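Local coordinates for protein sulfite reductase [ferredoxin] (Mycobacterium tuberculosis, PDB 1ZJ8) that reduces sulfite to sulfide with six electrons from ferredoxin, using a siroheme and a [4Fe-4S] cluster as cofactors, at residues A[252-257]-A[304-309]; A[168-173]-A[211-216]; A[285-290]-A[316-321]; A[457-462]-A[542-547]; A[248-253]-A[275-280]. All coordinates share one frame; numbering follows the deposited sequence.

Four of the five contacts gather in one half of the monomer; the fifth stands apart. Along the chain, interaction 2 opens first, followed by 5, 1, 3 and finally 4. Interactions 1 and 5 share strand 249-254, with centres about 17 Å apart, and interactions 3 and 5 share helix 277-291, with centres about 15 Å apart. Trp309 packs on Val287 and Val317, so interactions 1 and 3 touch, while Phe212 and Asp211 tie interaction 2 to helix 277-291. Interaction 4, its centre about 51 Å from that of interaction 3, belongs to the second nitrite/sulfite reductase 4Fe-4S domain, across the chain's centre from interactions 2 and 3. The chain leaving the strand shared by interactions 1 and 5 reaches the siroheme at Gly257.

Interaction 1: A[252-257]-A[304-309]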
# COMPACT_ATOMS: atom_id res chain seq x y z
N LEU A 252 0.21 19.79 -5.21
CA LEU A 252 -0.94 19.08 -4.66
C LEU A 252 -1.62 18.27 -5.73
O LEU A 252 -1.96 18.79 -6.79
CB LEU A 252 -1.94 20.07 -4.06
CG LEU A 252 -3.26 19.54 -3.51
CD1 LEU A 252 -3.06 18.38 -2.56
CD2 LEU A 252 -4.07 20.64 -2.82
N TRP A 253 -1.80 16.98 -5.45
CA TRP A 253 -2.53 16.05 -6.29
C TRP A 253 -3.73 15.52 -5.51
O TRP A 253 -3.67 15.36 -4.28
CB TRP A 253 -1.63 14.88 -6.69
CG TRP A 253 -0.54 15.22 -7.65
CD1 TRP A 253 0.43 16.13 -7.48
CD2 TRP A 253 -0.31 14.62 -8.94
NE1 TRP A 253 1.26 16.16 -8.58
CE2 TRP A 253 0.84 15.24 -9.48
CE3 TRP A 253 -0.97 13.64 -9.69
CZ2 TRP A 253 1.35 14.91 -10.74
CZ3 TRP A 253 -0.45 13.30 -10.94
CH2 TRP A 253 0.70 13.94 -11.45
N VAL A 254 -4.81 15.21 -6.23
CA VAL A 254 -6.04 14.74 -5.65
C VAL A 254 -6.75 13.78 -6.62
O VAL A 254 -6.60 13.91 -7.85
CB VAL A 254 -6.94 15.96 -5.27
CG1 VAL A 254 -8.42 15.70 -5.53
CG2 VAL A 254 -6.71 16.36 -3.81
N GLY A 255 -7.50 12.81 -6.07
CA GLY A 255 -8.50 12.02 -6.84
C GLY A 255 -8.12 10.62 -7.31
O GLY A 255 -8.66 10.14 -8.31
N GLY A 256 -7.23 9.94 -6.58
CA GLY A 256 -6.62 8.69 -7.06
C GLY A 256 -7.16 7.43 -6.43
O GLY A 256 -7.77 7.48 -5.37
N GLY A 257 -6.94 6.30 -7.10
CA GLY A 257 -7.41 4.99 -6.61
C GLY A 257 -7.41 3.95 -7.71
O GLY A 257 -7.54 4.31 -8.89
N PHE A 304 -14.35 9.36 -7.37
CA PHE A 304 -15.64 9.51 -8.05
C PHE A 304 -16.13 10.98 -8.04
O PHE A 304 -16.46 11.57 -9.10
CB PHE A 304 -16.68 8.56 -7.40
CG PHE A 304 -16.41 7.08 -7.64
CD1 PHE A 304 -16.55 6.52 -8.90
CD2 PHE A 304 -16.05 6.25 -6.58
CE1 PHE A 304 -16.30 5.17 -9.12
CE2 PHE A 304 -15.80 4.87 -6.79
CZ PHE A 304 -15.92 4.34 -8.06
N LEU A 305 -16.17 11.56 -6.83
CA LEU A 305 -16.49 12.97 -6.63
C LEU A 305 -15.66 13.86 -7.53
O LEU A 305 -16.17 14.82 -8.12
CB LEU A 305 -16.21 13.35 -5.16
CG LEU A 305 -16.69 14.70 -4.62
CD1 LEU A 305 -18.20 14.87 -4.82
CD2 LEU A 305 -16.33 14.85 -3.13
N ILE A 306 -14.37 13.52 -7.64
CA ILE A 306 -13.43 14.26 -8.49
C ILE A 306 -13.71 14.01 -9.96
O ILE A 306 -13.49 14.89 -10.78
CB ILE A 306 -11.96 13.87 -8.21
CG1 ILE A 306 -11.61 14.04 -6.72
CG2 ILE A 306 -11.03 14.68 -9.11
CD1 ILE A 306 -11.72 15.46 -6.19
N LYS A 307 -14.18 12.80 -10.29
CA LYS A 307 -14.59 12.53 -11.68
C LYS A 307 -15.80 13.39 -12.09
O LYS A 307 -15.80 14.00 -13.16
CB LYS A 307 -14.91 11.05 -11.90
CG LYS A 307 -14.71 10.63 -13.35
CD LYS A 307 -15.72 9.59 -13.77
CE LYS A 307 -15.36 8.97 -15.10
NZ LYS A 307 -16.05 7.67 -15.27
N ASP A 308 -16.81 13.45 -11.22
CA ASP A 308 -18.02 14.23 -11.48
C ASP A 308 -17.76 15.74 -11.54
O ASP A 308 -18.01 16.37 -12.58
CB ASP A 308 -19.08 13.90 -10.42
CG ASP A 308 -19.65 12.50 -10.59
OD1 ASP A 308 -19.79 12.08 -11.77
OD2 ASP A 308 -19.95 11.83 -9.57
N TRP A 309 -17.23 16.31 -10.45
CA TRP A 309 -16.96 17.76 -10.34
C TRP A 309 -15.98 18.33 -11.35
O TRP A 309 -16.22 19.38 -11.96
CB TRP A 309 -16.38 18.07 -8.96
CG TRP A 309 -17.38 18.09 -7.86
CD1 TRP A 309 -18.66 17.62 -7.90
CD2 TRP A 309 -17.16 18.58 -6.53
NE1 TRP A 309 -19.27 17.81 -6.68
CE2 TRP A 309 -18.37 18.39 -5.82
CE3 TRP A 309 -16.07 19.16 -5.87
CZ2 TRP A 309 -18.51 18.76 -4.48
CZ3 TRP A 309 -16.21 19.51 -4.53
CH2 TRP A 309 -17.42 19.32 -3.86
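Gly255, just past the end of strand 249-254, lies with its CA 5.7 Å from the CA of Ile306, where the chain passes the flank of helix 302-309. Ile306 supplies the helix side of the contact. With CG1 set beside the backbone N (chi1 -55°), its longer branch is turned toward the departing strand: CG1 rests 3.7 Å from Gly255 CA, and CD1 goes on to Val254 CG1 at 3.4 Å. The two side chains cross at about a right angle, and on the valine it is CG1 that makes the touch. Gly255 has a positive phi of 100°, at which the chain turns out of the strand, and its lack of a side chain lets the helix residue lie directly against the main chain. Phe314 of helix 311-323 packs on both Val254 and Ile306, and Val284 of helix 277-291 also touches Val254, which closes the group from the helical side. Two residues further on, Gly257 touches the siroheme. The contact is thus wholly apolar and buried, made from methyl, methylene and backbone carbon atoms; its cohesion probably comes from dispersion and exclusion of water, with directional bonding left to the backbone pairing of the strand with its sheet neighbours.

Interaction 2: A[168-173]-A[211-216]; sequences TTEACG and DFADLP
Glu170 and Ala213 mark the closest backbone approach of two irregular segments, with 7.7 Å between their CA atoms. On one side a type II beta turn runs from Thr168 to Ala171, closed by Ala171 N bonding to Thr168 O; Glu170 takes its third position, where phi is positive (55°), and its CB is directed at segment 211-216. The glutamate crosses the gap alone. CG lies beside the backbone N, the chain is extended beyond it, and the carboxylate is delivered to the peptide between Phe212 and Ala213. There OE2 stands 3.5 Å from Ala213 CA and 4.0 Å from Ala213 CB. It is also 3.4 Å from Phe212 O, a pairing of two acceptors that is not a hydrogen bond. What holds the carboxylate is its other oxygen, OE1, which accepts from Gly208 N, a backbone donor on the same loop as Phe212. That bond may help offset the cost of placing OE2 near a carbonyl in a buried setting. Just after the turn comes Cys172, whose SG is covalently joined to Tyr80 CE2. This thioether is the Cys-Tyr cross-link of the NirA active site, and Glu170 ties the loop bearing it to the loop before strand 219-224.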
# COMPACT_ATOMS: atom_id res chain seq x y z
N THR A 168 -2.20 1.57 16.26
CA THR A 168 -2.94 0.94 15.18
C THR A 168 -4.13 1.81 14.80
O THR A 168 -5.02 1.37 14.08
CB THR A 168 -3.44 -0.51 15.56
OG1 THR A 168 -4.38 -0.49 16.65
CG2 THR A 168 -2.26 -1.40 15.95
N THR A 169 -4.12 3.05 15.26
CA THR A 169 -5.28 3.93 15.09
C THR A 169 -5.60 4.24 13.63
O THR A 169 -4.74 4.71 12.87
CB THR A 169 -5.08 5.27 15.83
OG1 THR A 169 -4.68 5.03 17.19
CG2 THR A 169 -6.37 6.11 15.78
N GLU A 170 -6.85 4.00 13.24
CA GLU A 170 -7.34 4.35 11.91
C GLU A 170 -6.45 3.72 10.84
O GLU A 170 -6.27 4.28 9.75
CB GLU A 170 -7.48 5.88 11.74
CG GLU A 170 -8.69 6.52 12.48
CD GLU A 170 -8.64 8.06 12.62
OE1 GLU A 170 -7.68 8.58 13.22
OE2 GLU A 170 -9.57 8.75 12.17
N ALA A 171 -5.89 2.54 11.16
CA ALA A 171 -5.07 1.78 10.22
C ALA A 171 -5.98 1.09 9.21
O ALA A 171 -5.61 0.93 8.04
CB ALA A 171 -4.21 0.74 10.95
N CYS A 172 -7.15 0.67 9.68
CA CYS A 172 -8.26 0.21 8.83
C CYS A 172 -9.43 1.20 9.02
O CYS A 172 -9.36 2.10 9.86
CB CYS A 172 -8.68 -1.24 9.22
SG CYS A 172 -8.07 -2.74 8.24
N GLY A 173 -10.50 1.04 8.24
CA GLY A 173 -11.75 1.78 8.49
C GLY A 173 -12.08 2.93 7.55
O GLY A 173 -11.33 3.24 6.63
N ASP A 211 -12.94 14.46 14.32
CA ASP A 211 -13.32 15.21 13.11
C ASP A 211 -13.21 14.43 11.81
O ASP A 211 -14.05 14.59 10.93
CB ASP A 211 -12.54 16.52 13.01
CG ASP A 211 -12.75 17.37 14.24
OD1 ASP A 211 -12.30 16.92 15.33
OD2 ASP A 211 -13.40 18.44 14.11
N PHE A 212 -12.19 13.57 11.71
CA PHE A 212 -11.94 12.77 10.51
C PHE A 212 -12.07 11.27 10.77
O PHE A 212 -11.61 10.45 9.98
CB PHE A 212 -10.56 13.10 9.94
CG PHE A 212 -10.40 14.55 9.62
CD1 PHE A 212 -11.21 15.15 8.66
CD2 PHE A 212 -9.48 15.33 10.30
CE1 PHE A 212 -11.08 16.49 8.36
CE2 PHE A 212 -9.35 16.68 10.02
CZ PHE A 212 -10.15 17.26 9.05
N ALA A 213 -12.74 10.91 11.86
CA ALA A 213 -12.99 9.51 12.16
C ALA A 213 -14.17 8.91 11.38
O ALA A 213 -14.37 7.71 11.44
CB ALA A 213 -13.19 9.33 13.66
N ASP A 214 -14.95 9.73 10.68
CA ASP A 214 -16.10 9.21 9.92
C ASP A 214 -16.17 9.87 8.56
O ASP A 214 -16.72 10.98 8.40
CB ASP A 214 -17.41 9.40 10.71
CG ASP A 214 -18.64 8.79 10.02
OD1 ASP A 214 -18.51 8.18 8.94
OD2 ASP A 214 -19.75 8.94 10.58
N LEU A 215 -15.61 9.16 7.58
CA LEU A 215 -15.56 9.62 6.19
C LEU A 215 -16.39 8.66 5.31
O LEU A 215 -16.72 7.53 5.72
CB LEU A 215 -14.11 9.71 5.69
CG LEU A 215 -13.04 10.27 6.64
CD1 LEU A 215 -11.70 10.29 5.94
CD2 LEU A 215 -13.38 11.65 7.12
N PRO A 216 -16.75 9.12 4.10
CA PRO A 216 -17.45 8.29 3.12
C PRO A 216 -16.80 6.93 2.89
O PRO A 216 -17.51 5.95 2.62
CB PRO A 216 -17.35 9.12 1.84
CG PRO A 216 -17.24 10.54 2.30
CD PRO A 216 -16.54 10.50 3.61

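Interaction 3: A[285-290]-A[316-321]; sequences TSVFRD and EVLETE
Val287 reaches from helix 277-291 toward Val317 and Leu318 of helix 311-323, dividing its two methyls between them. Its CG1 is anti to the backbone N (chi1 180°) and meets Val317 CG1 at 4.3 Å; the other methyl, CG2, lies beside that N and touches Leu318 CD1 at 4.0 Å. One torsion therefore serves both partners. Leu318 starts off to the side, but with CG anti to its own N and chi2 at 73° it brings CD1 round to the valine, and the two side chains cross at about a right angle. The CA atoms of Val287 and Leu318 are 6.8 Å apart, close enough for these branched residues to touch. Polar groups stay off this apolar touch. Arg289 grips the carboxylate of Asp290 side-on: NE reaches OD1 at 3.0 Å from well above the carboxylate plane, while NH2 reaches OD2 at 3.3 Å from its syn side, somewhat out of the plane. Asp290 OD2 also bonds to Tyr322 OH of the second helix, and Arg289 NH1 to Asp211 O, which spreads the bridge beyond its own helix. Around the valine, Phe314 and Tyr322 of helix 311-323 pack at its sides. Trp309 of helix 302-309 touches both Val287 and Val317, whereas Leu318 turns back onto Ala283 and Val284, so that three successive helices meet here.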
# COMPACT_ATOMS: atom_id res chain seq x y z
N THR A 285 -9.41 16.74 3.12
CA THR A 285 -10.09 15.69 3.85
C THR A 285 -11.50 16.14 4.26
O THR A 285 -12.43 15.33 4.29
CB THR A 285 -9.29 15.28 5.09
OG1 THR A 285 -7.93 15.05 4.71
CG2 THR A 285 -9.88 14.01 5.70
N SER A 286 -11.63 17.44 4.59
CA SER A 286 -12.93 18.01 5.01
C SER A 286 -13.93 18.06 3.87
O SER A 286 -15.11 17.77 4.06
CB SER A 286 -12.72 19.40 5.59
OG SER A 286 -11.80 19.34 6.69
N VAL A 287 -13.45 18.38 2.68
CA VAL A 287 -14.32 18.32 1.51
C VAL A 287 -14.81 16.89 1.31
O VAL A 287 -16.00 16.67 1.10
CB VAL A 287 -13.63 18.78 0.23
CG1 VAL A 287 -14.61 18.68 -0.96
CG2 VAL A 287 -13.09 20.21 0.40
N PHE A 288 -13.90 15.93 1.38
CA PHE A 288 -14.27 14.51 1.27
C PHE A 288 -15.40 14.19 2.24
O PHE A 288 -16.44 13.69 1.83
CB PHE A 288 -13.04 13.61 1.55
CG PHE A 288 -13.30 12.11 1.40
CD1 PHE A 288 -14.02 11.60 0.31
CD2 PHE A 288 -12.78 11.20 2.33
CE1 PHE A 288 -14.25 10.22 0.16
CE2 PHE A 288 -13.00 9.81 2.19
CZ PHE A 288 -13.75 9.33 1.10
N ARG A 289 -15.20 14.49 3.52
CA ARG A 289 -16.20 14.17 4.55
C ARG A 289 -17.55 14.79 4.22
O ARG A 289 -18.59 14.12 4.30
CB ARG A 289 -15.73 14.64 5.93
CG ARG A 289 -16.74 14.42 7.09
CD ARG A 289 -16.41 15.26 8.33
NE ARG A 289 -16.15 16.65 7.94
CZ ARG A 289 -15.55 17.57 8.69
NH1 ARG A 289 -15.12 17.28 9.92
NH2 ARG A 289 -15.36 18.79 8.20
N ASP A 290 -17.54 16.05 3.81
CA ASP A 290 -18.78 16.82 3.65
C ASP A 290 -19.49 16.59 2.28
O ASP A 290 -20.73 16.59 2.21
CB ASP A 290 -18.49 18.31 3.92
CG ASP A 290 -17.99 18.58 5.37
OD1 ASP A 290 -18.34 17.81 6.29
OD2 ASP A 290 -17.25 19.55 5.60
N GLU A 316 -12.07 25.40 -6.34
CA GLU A 316 -12.98 26.46 -5.94
C GLU A 316 -13.58 26.19 -4.56
O GLU A 316 -13.54 27.06 -3.68
CB GLU A 316 -14.11 26.53 -6.97
CG GLU A 316 -15.13 27.62 -6.73
CD GLU A 316 -14.64 28.98 -7.21
OE1 GLU A 316 -15.39 29.65 -7.97
OE2 GLU A 316 -13.50 29.38 -6.83
N VAL A 317 -14.15 25.00 -4.38
CA VAL A 317 -14.83 24.63 -3.13
C VAL A 317 -13.86 24.53 -1.96
O VAL A 317 -14.22 24.82 -0.81
CB VAL A 317 -15.56 23.25 -3.24
CG1 VAL A 317 -15.97 22.71 -1.85
CG2 VAL A 317 -16.76 23.32 -4.20
N LEU A 318 -12.65 24.09 -2.27
CA LEU A 318 -11.61 23.96 -1.25
C LEU A 318 -11.25 25.35 -0.76
O LEU A 318 -11.32 25.62 0.44
CB LEU A 318 -10.38 23.21 -1.83
CG LEU A 318 -9.16 22.95 -0.92
CD1 LEU A 318 -9.42 21.84 0.13
CD2 LEU A 318 -7.96 22.62 -1.77
N GLU A 319 -10.92 26.24 -1.69
CA GLU A 319 -10.47 27.61 -1.36
C GLU A 319 -11.54 28.50 -0.73
O GLU A 319 -11.22 29.28 0.16
CB GLU A 319 -9.95 28.31 -2.61
CG GLU A 319 -8.68 27.73 -3.13
CD GLU A 319 -8.37 28.21 -4.51
OE1 GLU A 319 -9.26 28.83 -5.13
OE2 GLU A 319 -7.24 27.95 -4.99
N THR A 320 -12.79 28.40 -1.18
CA THR A 320 -13.81 29.33 -0.73
C THR A 320 -14.61 28.85 0.48
O THR A 320 -14.97 29.65 1.32
CB THR A 320 -14.79 29.71 -1.86
OG1 THR A 320 -15.47 28.52 -2.32
CG2 THR A 320 -14.03 30.40 -3.00
N GLU A 321 -14.87 27.56 0.57
CA GLU A 321 -15.65 27.07 1.69
C GLU A 321 -14.80 26.65 2.88
O GLU A 321 -15.24 26.80 4.01
CB GLU A 321 -16.56 25.91 1.24
CG GLU A 321 -17.39 26.26 0.00
CD GLU A 321 -18.45 25.23 -0.30
OE1 GLU A 321 -18.87 24.51 0.65
OE2 GLU A 321 -18.87 25.14 -1.47

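Interaction 4: A[457-462]-A[542-547]; sequences EDINSQ and NFVKHR
Val544 turns CG1 anti to its backbone N (chi1 -155°), sending that methyl out from the last turn of helix 532-545, while Gln462 sets CG beside its own N (chi1 -82°) and bends at chi2, so that CB and CG face the valine. The result is an aliphatic touch: Val544 CG1 lies 3.8 Å from Gln462 CB and 4.0 Å from Gln462 CG, with the two side chains crossing at about a right angle. The remaining methyl, Val544 CG2, meets Ile459 CG1 loosely at 4.4 Å, giving the valine a neighbour on each branch. Arg547, beyond the helix end, is stretched out from CG to NE and carries its guanidinium back to the same segment. NH1 comes within 3.6 Å of Gln462 O, which lies at the edge of the group and near its plane, yet this is too long to count as a hydrogen bond. The charge has firmer partners: NH2 forms a salt bridge with Asp464 and also bonds to Glu551 O. Chemically, then, a small apolar patch at the protein surface is bordered by charged groups. Asp458 bridges to Arg541 as well, so ion pairs at the margins join the same two parts of the chain beside the few carbon contacts.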
# COMPACT_ATOMS: atom_id res chain seq x y z
N GLU A 457 17.56 -17.26 -16.40
CA GLU A 457 18.96 -16.83 -16.24
C GLU A 457 19.64 -16.79 -17.62
O GLU A 457 20.35 -15.85 -17.95
CB GLU A 457 19.66 -17.78 -15.26
CG GLU A 457 21.15 -17.58 -15.13
CD GLU A 457 21.98 -18.34 -16.18
OE1 GLU A 457 21.45 -19.24 -16.86
OE2 GLU A 457 23.17 -18.00 -16.30
N ASP A 458 19.41 -17.85 -18.40
CA ASP A 458 19.45 -17.87 -19.86
C ASP A 458 19.58 -16.50 -20.54
O ASP A 458 20.51 -16.25 -21.29
CB ASP A 458 18.12 -18.53 -20.25
CG ASP A 458 17.85 -18.54 -21.73
OD1 ASP A 458 18.25 -17.60 -22.45
OD2 ASP A 458 17.19 -19.51 -22.17
N ILE A 459 18.61 -15.63 -20.24
CA ILE A 459 18.38 -14.39 -20.97
C ILE A 459 18.73 -13.13 -20.16
O ILE A 459 18.76 -12.03 -20.71
CB ILE A 459 16.86 -14.31 -21.37
CG1 ILE A 459 16.72 -13.85 -22.82
CG2 ILE A 459 16.02 -13.43 -20.40
CD1 ILE A 459 17.05 -14.94 -23.83
N ASN A 460 18.98 -13.30 -18.87
CA ASN A 460 19.20 -12.17 -17.95
C ASN A 460 20.21 -11.12 -18.43
O ASN A 460 20.05 -9.93 -18.17
CB ASN A 460 19.62 -12.69 -16.57
CG ASN A 460 19.76 -11.59 -15.54
OD1 ASN A 460 19.01 -10.61 -15.55
ND2 ASN A 460 20.71 -11.75 -14.63
N SER A 461 21.25 -11.58 -19.10
CA SER A 461 22.22 -10.72 -19.78
C SER A 461 21.56 -9.54 -20.55
O SER A 461 22.02 -8.39 -20.45
CB SER A 461 23.06 -11.58 -20.73
OG SER A 461 22.26 -12.50 -21.47
N GLN A 462 20.49 -9.84 -21.29
CA GLN A 462 19.81 -8.86 -22.14
C GLN A 462 18.91 -7.87 -21.40
O GLN A 462 18.53 -6.83 -21.95
CB GLN A 462 18.93 -9.58 -23.18
CG GLN A 462 19.66 -10.06 -24.41
CD GLN A 462 20.11 -11.49 -24.29
OE1 GLN A 462 19.46 -12.40 -24.81
NE2 GLN A 462 21.22 -11.71 -23.58
N ASN A 542 9.32 -13.68 -25.91
CA ASN A 542 8.74 -12.97 -27.06
C ASN A 542 9.13 -11.49 -27.02
O ASN A 542 9.39 -10.87 -28.06
CB ASN A 542 7.21 -13.08 -27.06
CG ASN A 542 6.70 -14.46 -27.46
OD1 ASN A 542 7.48 -15.40 -27.64
ND2 ASN A 542 5.38 -14.58 -27.60
N PHE A 543 9.19 -10.93 -25.81
CA PHE A 543 9.61 -9.54 -25.67
C PHE A 543 11.03 -9.35 -26.17
O PHE A 543 11.28 -8.40 -26.89
CB PHE A 543 9.47 -9.03 -24.22
CG PHE A 543 10.07 -7.65 -24.01
CD1 PHE A 543 9.58 -6.56 -24.69
CD2 PHE A 543 11.11 -7.46 -23.12
CE1 PHE A 543 10.14 -5.29 -24.50
CE2 PHE A 543 11.66 -6.18 -22.93
CZ PHE A 543 11.17 -5.10 -23.62
N VAL A 544 11.95 -10.24 -25.83
CA VAL A 544 13.36 -10.06 -26.22
C VAL A 544 13.62 -10.48 -27.69
O VAL A 544 14.66 -10.18 -28.24
CB VAL A 544 14.35 -10.74 -25.21
CG1 VAL A 544 15.72 -10.07 -25.24
CG2 VAL A 544 13.81 -10.66 -23.79
N LYS A 545 12.66 -11.14 -28.33
CA LYS A 545 12.76 -11.47 -29.75
C LYS A 545 12.31 -10.27 -30.57
O LYS A 545 13.15 -9.53 -31.11
CB LYS A 545 11.92 -12.72 -30.06
CG LYS A 545 12.00 -13.19 -31.51
CD LYS A 545 13.40 -13.69 -31.87
CE LYS A 545 13.47 -14.17 -33.30
NZ LYS A 545 12.31 -15.04 -33.61
N HIS A 546 11.00 -10.03 -30.60
CA HIS A 546 10.37 -8.99 -31.42
C HIS A 546 10.69 -7.58 -30.89
O HIS A 546 9.90 -6.65 -31.06
CB HIS A 546 8.86 -9.22 -31.45
CG HIS A 546 8.45 -10.55 -32.04
ND1 HIS A 546 8.20 -11.66 -31.27
CD2 HIS A 546 8.24 -10.92 -33.32
CE1 HIS A 546 7.87 -12.68 -32.05
NE2 HIS A 546 7.88 -12.25 -33.30
N ARG A 547 11.86 -7.40 -30.30
CA ARG A 547 12.15 -6.21 -29.51
C ARG A 547 12.89 -5.13 -30.27
O ARG A 547 13.81 -5.42 -31.05
CB ARG A 547 13.00 -6.59 -28.32
CG ARG A 547 12.87 -5.65 -27.15
CD ARG A 547 13.96 -5.93 -26.15
NE ARG A 547 14.29 -4.76 -25.36
CZ ARG A 547 15.36 -4.65 -24.58
NH1 ARG A 547 16.25 -5.65 -24.48
NH2 ARG A 547 15.56 -3.53 -23.90

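Interaction 5: A[248-253]-A[275-280]; sequences PGLDLW and GEVPEV
Leu250 and Leu252, two residues apart on strand 249-254, face Val277 and Val280 at the start of helix 277-291. Leu250 is the one to trace outward. Its CB already points at the helix and stands 4.4 Å from Val277 CG2. At CG, placed beside the backbone N by a chi1 of -67°, the same methyl is still 4.4 Å away, because the side chain passes across the valine at about a right angle instead of running at it. The fork then separates: CD1 makes the closest touch, 3.9 Å from Val277 CG2, while CD2 stays 4.4 Å from that atom. One valine methyl thus stays near the leucine from CB to both tips, touching closest at CD1. The second pair meets differently. Leu252, with CG anti to the backbone N (chi1 176°), points its CD2 at Val280 CG1, tip to tip at 3.9 Å. Phe238 of strand 236-243 packs on both leucines and on Val277, and Val272 of strand 266-272 on both valines, so the neighbouring strands of the mixed sheet widen the same apolar layer. Asp251 and Trp253 lie off this face: Trp253 NE1 donates to Asp251 OD2 at 3.0 Å from well above the carboxylate plane, and that oxygen also forms a salt bridge with Arg267. The chemistry is consequently sorted by side of the strand, with apolar side chains between sheet and helix and the polar bonding kept away from them, as in ordinary helix-on-sheet packing.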
# COMPACT_ATOMS: atom_id res chain seq x y z
N PRO A 248 11.45 25.70 -2.60
CA PRO A 248 10.98 24.33 -2.42
C PRO A 248 9.65 24.24 -1.70
O PRO A 248 9.42 24.96 -0.75
CB PRO A 248 12.11 23.66 -1.60
CG PRO A 248 13.29 24.60 -1.70
CD PRO A 248 12.66 25.96 -1.79
N GLY A 249 8.77 23.37 -2.18
CA GLY A 249 7.45 23.20 -1.57
C GLY A 249 6.76 22.00 -2.19
O GLY A 249 7.41 21.18 -2.84
N LEU A 250 5.44 21.91 -2.01
CA LEU A 250 4.75 20.69 -2.40
C LEU A 250 3.62 20.93 -3.38
O LEU A 250 2.73 21.74 -3.14
CB LEU A 250 4.25 19.96 -1.14
CG LEU A 250 5.42 19.43 -0.30
CD1 LEU A 250 5.95 20.45 0.72
CD2 LEU A 250 5.04 18.15 0.40
N ASP A 251 3.67 20.22 -4.51
CA ASP A 251 2.60 20.26 -5.50
C ASP A 251 1.45 19.33 -5.06
O ASP A 251 1.69 18.22 -4.57
CB ASP A 251 3.17 19.89 -6.88
CG ASP A 251 2.11 19.70 -7.94
OD1 ASP A 251 1.02 20.30 -7.80
OD2 ASP A 251 2.37 18.95 -8.91
N LEU A 252 0.21 19.79 -5.21
CA LEU A 252 -0.94 19.08 -4.66
C LEU A 252 -1.62 18.27 -5.73
O LEU A 252 -1.96 18.79 -6.79
CB LEU A 252 -1.94 20.07 -4.06
CG LEU A 252 -3.26 19.54 -3.51
CD1 LEU A 252 -3.06 18.38 -2.56
CD2 LEU A 252 -4.07 20.64 -2.82
N TRP A 253 -1.80 16.98 -5.45
CA TRP A 253 -2.53 16.05 -6.29
C TRP A 253 -3.73 15.52 -5.51
O TRP A 253 -3.67 15.36 -4.28
CB TRP A 253 -1.63 14.88 -6.69
CG TRP A 253 -0.54 15.22 -7.65
CD1 TRP A 253 0.43 16.13 -7.48
CD2 TRP A 253 -0.31 14.62 -8.94
NE1 TRP A 253 1.26 16.16 -8.58
CE2 TRP A 253 0.84 15.24 -9.48
CE3 TRP A 253 -0.97 13.64 -9.69
CZ2 TRP A 253 1.35 14.91 -10.74
CZ3 TRP A 253 -0.45 13.30 -10.94
CH2 TRP A 253 0.70 13.94 -11.45
N GLY A 275 4.99 24.55 5.64
CA GLY A 275 4.22 24.96 6.82
C GLY A 275 2.70 24.86 6.70
O GLY A 275 2.01 24.64 7.68
N GLU A 276 2.18 25.01 5.49
CA GLU A 276 0.74 25.04 5.23
C GLU A 276 0.18 23.65 4.85
O GLU A 276 -1.03 23.52 4.64
CB GLU A 276 0.44 26.06 4.11
CG GLU A 276 0.33 27.57 4.53
CD GLU A 276 0.48 28.59 3.36
OE1 GLU A 276 0.22 28.27 2.16
OE2 GLU A 276 0.87 29.75 3.64
N VAL A 277 1.04 22.63 4.80
CA VAL A 277 0.65 21.30 4.30
C VAL A 277 -0.40 20.63 5.19
O VAL A 277 -1.44 20.19 4.68
CB VAL A 277 1.88 20.36 4.02
CG1 VAL A 277 1.45 18.93 3.65
CG2 VAL A 277 2.75 20.93 2.90
N PRO A 278 -0.15 20.52 6.51
CA PRO A 278 -1.16 19.96 7.42
C PRO A 278 -2.55 20.63 7.30
O PRO A 278 -3.60 19.95 7.35
CB PRO A 278 -0.55 20.21 8.81
CG PRO A 278 0.91 20.24 8.59
CD PRO A 278 1.10 20.85 7.22
N GLU A 279 -2.53 21.95 7.13
CA GLU A 279 -3.72 22.79 6.99
C GLU A 279 -4.53 22.42 5.72
O GLU A 279 -5.75 22.18 5.74
CB GLU A 279 -3.23 24.24 6.86
CG GLU A 279 -3.97 25.29 7.63
CD GLU A 279 -3.43 26.69 7.29
OE1 GLU A 279 -3.23 27.01 6.09
OE2 GLU A 279 -3.23 27.49 8.24
N VAL A 280 -3.81 22.39 4.62
CA VAL A 280 -4.40 22.12 3.33
C VAL A 280 -4.89 20.68 3.29
O VAL A 280 -5.95 20.39 2.72
CB VAL A 280 -3.36 22.35 2.22
CG1 VAL A 280 -3.89 21.88 0.87
CG2 VAL A 280 -2.96 23.83 2.18